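Local structure of metallopeptidase family protein (Thermus thermophilus, 2EJQ) at residues 43-48 and 69-74; 19-24 and 99-104. The protein is of unknown detailed function but belongs to the zincin-like metallopeptidases, binds metal ions and probably acts as a metal-dependent peptidase. The protein carries 1 engineered substitution. All coordinates share one frame; numbering follows the deposited sequence.

From the N terminus the chain runs through helix 3-16 into the short turn of 19-24, which opens contact 2. It then forms strand 27-31 and strand 47-50, returns through strand 67-71 into helix 72-78, and then forms the long helix 85-105. Contact 1 closes the smaller loop, joining the entry to strand 47-50 with the junction of strand 67-71 and helix 72-78. Contact 2 closes a much larger one, bringing 19-24 against the last turns of helix 85-105, so contact 1 is nested inside it. Their centres lie about 20 Å apart, on opposite sides of the chain's centre, and they do not touch.

Contact 1: residues 43-48 and 69-74; sequences VWRLGE and ALYYGS
The shortest polar link joins Y71 and E48: the phenol OH of Y71 donates to OE2 of E48 at 2.4 Å, a very short bond that meets the oxygen from above the carboxylate plane, which stands 66° from the ring. E48 reaches the phenol with CG crowded between backbone N and carbonyl carbon (chi1 71°) and an extended chain beyond. OE2 also pairs with K35, and NH1 of R45 forms a salt bridge with OE1 of E48 at 3.3 Å; these positive charges probably keep the glutamate ionised, while R45 turns chiefly to E37.

In the antiparallel pairing, A69 N donates to E48 O at 2.8 Å, nearly along the C=O axis, and E48 N returns a bond to A69 O. Y71, the N-cap residue of helix 72-78, gives its N to L46 O at 2.9 Å. G47 suits its place because a CB would clash with A69 O. The short hydroxyl side chain of S74 donates from OG to R45 O at 2.8 Å and is also hydrogen-bonded to K35 N.

W44 CB meets S74 CB at 3.8 Å, while CD2 of L46 packs alongside the S74 backbone. L46 continues onto helices 72-78 and 85-105, L70 onto the latter. Strand 67-71 runs straight into helix 72-78, near L76 and A79, seen to bind Mg(2+) in this protein, though none is bound here. In the three-stranded mixed sheet it is central, antiparallel to 47-50 and parallel to 27-31.

Contact 2: residues 19-24 and 99-104; sequences EDFKRG and HHLESL
H100 leaves helix 85-105 with CB directed at 19-24 and CG anti to the backbone N (chi1 170°), which carries the ring out to the turn. CD2 comes within 3.9 Å of F21 O, and CE1 lies 3.4 Å from G24 C. At the tip, NE2 donates to R23 O at 2.7 Å; the bond is nearly straight (167°), with the oxygen close to the ring plane. Histidine suits this buried position because ND1 is also hydrogen-bonded, to the hydroxyl of Y49, so both ring nitrogens are engaged. An alanine here would probably loosen the turn from the helix, with the bonds to R23 and Y49 both lost.

Two leucines of the same helix pack on the turn beside H100: L104 CD1 lies 3.2 Å from R23 O, L101 CD2 approaches R23 NH1 and L101 CD1 meets the F21 ring obliquely. G24 has a phi of 89°, where a CB would jam against the preceding carbonyl. H100 directly follows H95, E96 and H99, a pattern consistent with the zincin HExxH motif, though no metal is bound here. The contact joins the link between helix 3-16 and strand 27-31 to helix 85-105, with Y49 of strand 47-50 meeting the H100 ring.

Contact 1: residues 43-48 and 69-74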
# COMPACT_ATOMS: atom_id res chain seq x y z
N VAL A 43 -0.21 -15.24 -9.12
CA VAL A 43 0.30 -13.91 -8.80
C VAL A 43 -0.46 -13.27 -7.65
O VAL A 43 -1.69 -13.25 -7.63
CB VAL A 43 0.22 -12.98 -10.05
CG1 VAL A 43 0.62 -11.55 -9.67
CG2 VAL A 43 1.13 -13.50 -11.15
N TRP A 44 0.29 -12.74 -6.69
CA TRP A 44 -0.30 -12.11 -5.53
C TRP A 44 0.00 -10.63 -5.48
O TRP A 44 1.09 -10.20 -5.85
CB TRP A 44 0.22 -12.76 -4.25
CG TRP A 44 -0.05 -14.22 -4.21
CD1 TRP A 44 0.73 -15.22 -4.69
CD2 TRP A 44 -1.22 -14.84 -3.68
NE1 TRP A 44 0.12 -16.43 -4.50
CE2 TRP A 44 -1.08 -16.23 -3.88
CE3 TRP A 44 -2.38 -14.36 -3.05
CZ2 TRP A 44 -2.05 -17.15 -3.48
CZ3 TRP A 44 -3.35 -15.27 -2.65
CH2 TRP A 44 -3.17 -16.65 -2.86
N ARG A 45 -0.98 -9.85 -5.04
CA ARG A 45 -0.82 -8.42 -4.91
C ARG A 45 -0.24 -8.12 -3.52
O ARG A 45 -0.90 -8.38 -2.52
CB ARG A 45 -2.17 -7.72 -5.06
CG ARG A 45 -2.08 -6.21 -5.02
CD ARG A 45 -3.43 -5.56 -5.31
NE ARG A 45 -3.81 -5.66 -6.71
CZ ARG A 45 -4.97 -5.23 -7.19
NH1 ARG A 45 -5.86 -4.67 -6.38
NH2 ARG A 45 -5.25 -5.35 -8.48
N LEU A 46 0.98 -7.60 -3.46
CA LEU A 46 1.61 -7.28 -2.18
C LEU A 46 1.01 -6.02 -1.52
O LEU A 46 1.01 -5.88 -0.30
CB LEU A 46 3.13 -7.09 -2.35
CG LEU A 46 3.89 -8.26 -2.97
CD1 LEU A 46 5.40 -7.97 -2.97
CD2 LEU A 46 3.59 -9.54 -2.18
N GLY A 47 0.52 -5.10 -2.34
CA GLY A 47 -0.08 -3.88 -1.83
C GLY A 47 -0.84 -3.11 -2.89
O GLY A 47 -0.90 -3.52 -4.05
N GLU A 48 -1.46 -2.01 -2.50
CA GLU A 48 -2.19 -1.19 -3.46
C GLU A 48 -2.55 0.16 -2.88
O GLU A 48 -2.51 0.37 -1.66
CB GLU A 48 -3.46 -1.91 -3.95
CG GLU A 48 -4.57 -2.03 -2.93
CD GLU A 48 -5.81 -2.74 -3.47
OE1 GLU A 48 -6.52 -2.19 -4.33
OE2 GLU A 48 -6.08 -3.88 -3.02
N ALA A 69 -2.37 0.13 1.08
CA ALA A 69 -2.67 -1.09 1.81
C ALA A 69 -1.59 -2.13 1.51
O ALA A 69 -1.12 -2.22 0.38
CB ALA A 69 -4.03 -1.63 1.40
N LEU A 70 -1.19 -2.88 2.54
CA LEU A 70 -0.21 -3.94 2.38
C LEU A 70 -0.89 -5.24 2.81
O LEU A 70 -1.65 -5.27 3.78
CB LEU A 70 1.03 -3.67 3.25
CG LEU A 70 2.02 -2.59 2.78
CD1 LEU A 70 3.21 -2.53 3.72
CD2 LEU A 70 2.50 -2.89 1.38
N TYR A 71 -0.64 -6.32 2.06
CA TYR A 71 -1.25 -7.60 2.37
C TYR A 71 -0.18 -8.58 2.84
O TYR A 71 0.56 -9.13 2.03
CB TYR A 71 -1.96 -8.13 1.11
CG TYR A 71 -3.01 -7.17 0.61
CD1 TYR A 71 -4.17 -6.94 1.34
CD2 TYR A 71 -2.81 -6.44 -0.57
CE1 TYR A 71 -5.11 -6.02 0.92
CE2 TYR A 71 -3.75 -5.51 -1.00
CZ TYR A 71 -4.90 -5.31 -0.24
OH TYR A 71 -5.83 -4.37 -0.64
N TYR A 72 -0.11 -8.78 4.15
CA TYR A 72 0.87 -9.69 4.72
C TYR A 72 0.76 -11.10 4.14
O TYR A 72 1.78 -11.74 3.87
CB TYR A 72 0.73 -9.73 6.24
CG TYR A 72 1.67 -10.70 6.92
CD1 TYR A 72 3.05 -10.53 6.83
CD2 TYR A 72 1.19 -11.79 7.65
CE1 TYR A 72 3.93 -11.41 7.45
CE2 TYR A 72 2.05 -12.68 8.28
CZ TYR A 72 3.43 -12.48 8.18
OH TYR A 72 4.31 -13.33 8.83
N GLY A 73 -0.46 -11.57 3.93
CA GLY A 73 -0.65 -12.90 3.38
C GLY A 73 -0.06 -13.07 1.99
O GLY A 73 0.43 -14.15 1.64
N SER A 74 -0.11 -12.01 1.18
CA SER A 74 0.45 -12.08 -0.16
C SER A 74 1.96 -12.22 -0.09
O SER A 74 2.55 -12.93 -0.90
CB SER A 74 0.09 -10.83 -0.96
OG SER A 74 -1.29 -10.80 -1.24

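Contact 2: residues 19-24 and 99-104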
# COMPACT_ATOMS: atom_id res chain seq x y z
N GLU A 19 8.46 13.31 4.89
CA GLU A 19 7.12 13.79 5.20
C GLU A 19 6.37 14.47 4.04
O GLU A 19 5.19 14.20 3.83
CB GLU A 19 7.21 14.75 6.40
CG GLU A 19 5.98 14.77 7.29
CD GLU A 19 5.55 13.39 7.75
OE1 GLU A 19 6.42 12.50 7.91
OE2 GLU A 19 4.33 13.18 7.95
N ASP A 20 7.04 15.32 3.27
CA ASP A 20 6.36 16.01 2.17
C ASP A 20 5.79 15.10 1.08
O ASP A 20 4.89 15.51 0.34
CB ASP A 20 7.28 17.06 1.54
CG ASP A 20 8.55 16.47 0.98
OD1 ASP A 20 9.31 15.87 1.76
OD2 ASP A 20 8.79 16.61 -0.24
N PHE A 21 6.28 13.86 0.97
CA PHE A 21 5.77 12.91 -0.02
C PHE A 21 4.43 12.36 0.46
O PHE A 21 3.65 11.85 -0.34
CB PHE A 21 6.70 11.71 -0.20
CG PHE A 21 7.95 12.00 -0.99
CD1 PHE A 21 7.88 12.72 -2.17
CD2 PHE A 21 9.18 11.49 -0.57
CE1 PHE A 21 9.02 12.93 -2.94
CE2 PHE A 21 10.32 11.70 -1.33
CZ PHE A 21 10.25 12.42 -2.52
N LYS A 22 4.17 12.45 1.75
CA LYS A 22 2.94 11.91 2.32
C LYS A 22 1.77 12.89 2.38
O LYS A 22 0.72 12.57 2.97
CB LYS A 22 3.23 11.39 3.73
CG LYS A 22 4.52 10.58 3.80
CD LYS A 22 4.71 10.02 5.18
CE LYS A 22 5.96 9.17 5.26
NZ LYS A 22 6.21 8.81 6.67
N ARG A 23 1.94 14.06 1.75
CA ARG A 23 0.87 15.07 1.77
C ARG A 23 -0.37 14.53 1.08
O ARG A 23 -0.31 14.00 -0.04
CB ARG A 23 1.30 16.39 1.08
CG ARG A 23 1.69 16.13 -0.40
CD ARG A 23 1.66 17.47 -1.22
NE ARG A 23 2.84 17.86 -2.00
CZ ARG A 23 3.26 17.12 -2.99
NH1 ARG A 23 2.58 16.06 -3.23
NH2 ARG A 23 4.30 17.43 -3.74
N GLY A 24 -1.50 14.63 1.76
CA GLY A 24 -2.74 14.17 1.17
C GLY A 24 -3.01 12.71 1.44
O GLY A 24 -4.10 12.21 1.13
N HIS A 99 1.87 6.06 -6.81
CA HIS A 99 0.50 6.16 -7.31
C HIS A 99 -0.26 7.29 -6.63
O HIS A 99 -1.12 7.92 -7.24
CB HIS A 99 -0.23 4.85 -7.09
CG HIS A 99 0.29 3.73 -7.93
ND1 HIS A 99 0.12 2.40 -7.60
CD2 HIS A 99 0.98 3.74 -9.10
CE1 HIS A 99 0.68 1.64 -8.53
NE2 HIS A 99 1.21 2.44 -9.45
N HIS A 100 0.06 7.54 -5.36
CA HIS A 100 -0.58 8.59 -4.59
C HIS A 100 -0.22 9.94 -5.20
O HIS A 100 -1.10 10.78 -5.41
CB HIS A 100 -0.11 8.56 -3.13
CG HIS A 100 -0.53 9.76 -2.33
ND1 HIS A 100 -1.84 10.04 -2.03
CD2 HIS A 100 0.20 10.76 -1.77
CE1 HIS A 100 -1.91 11.15 -1.33
NE2 HIS A 100 -0.69 11.61 -1.16
N LEU A 101 1.06 10.14 -5.48
CA LEU A 101 1.52 11.39 -6.05
C LEU A 101 0.88 11.61 -7.42
O LEU A 101 0.46 12.71 -7.74
CB LEU A 101 3.05 11.42 -6.17
CG LEU A 101 3.85 11.38 -4.85
CD1 LEU A 101 5.34 11.34 -5.15
CD2 LEU A 101 3.53 12.60 -4.04
N GLU A 102 0.79 10.55 -8.22
CA GLU A 102 0.20 10.67 -9.55
C GLU A 102 -1.29 10.94 -9.47
O GLU A 102 -1.85 11.61 -10.33
CB GLU A 102 0.47 9.41 -10.36
CG GLU A 102 1.94 9.13 -10.55
CD GLU A 102 2.20 7.86 -11.34
OE1 GLU A 102 1.40 6.91 -11.22
OE2 GLU A 102 3.20 7.82 -12.09
N SER A 103 -1.94 10.42 -8.43
CA SER A 103 -3.37 10.62 -8.24
C SER A 103 -3.67 12.06 -7.81
O SER A 103 -4.70 12.62 -8.18
CB SER A 103 -3.91 9.65 -7.19
OG SER A 103 -5.30 9.82 -6.99
N LEU A 104 -2.77 12.66 -7.03
CA LEU A 104 -2.97 14.04 -6.58
C LEU A 104 -2.75 15.01 -7.73
O LEU A 104 -3.52 15.94 -7.92
CB LEU A 104 -2.00 14.39 -5.45
CG LEU A 104 -2.32 13.86 -4.06
CD1 LEU A 104 -1.33 14.46 -3.07
CD2 LEU A 104 -3.73 14.24 -3.67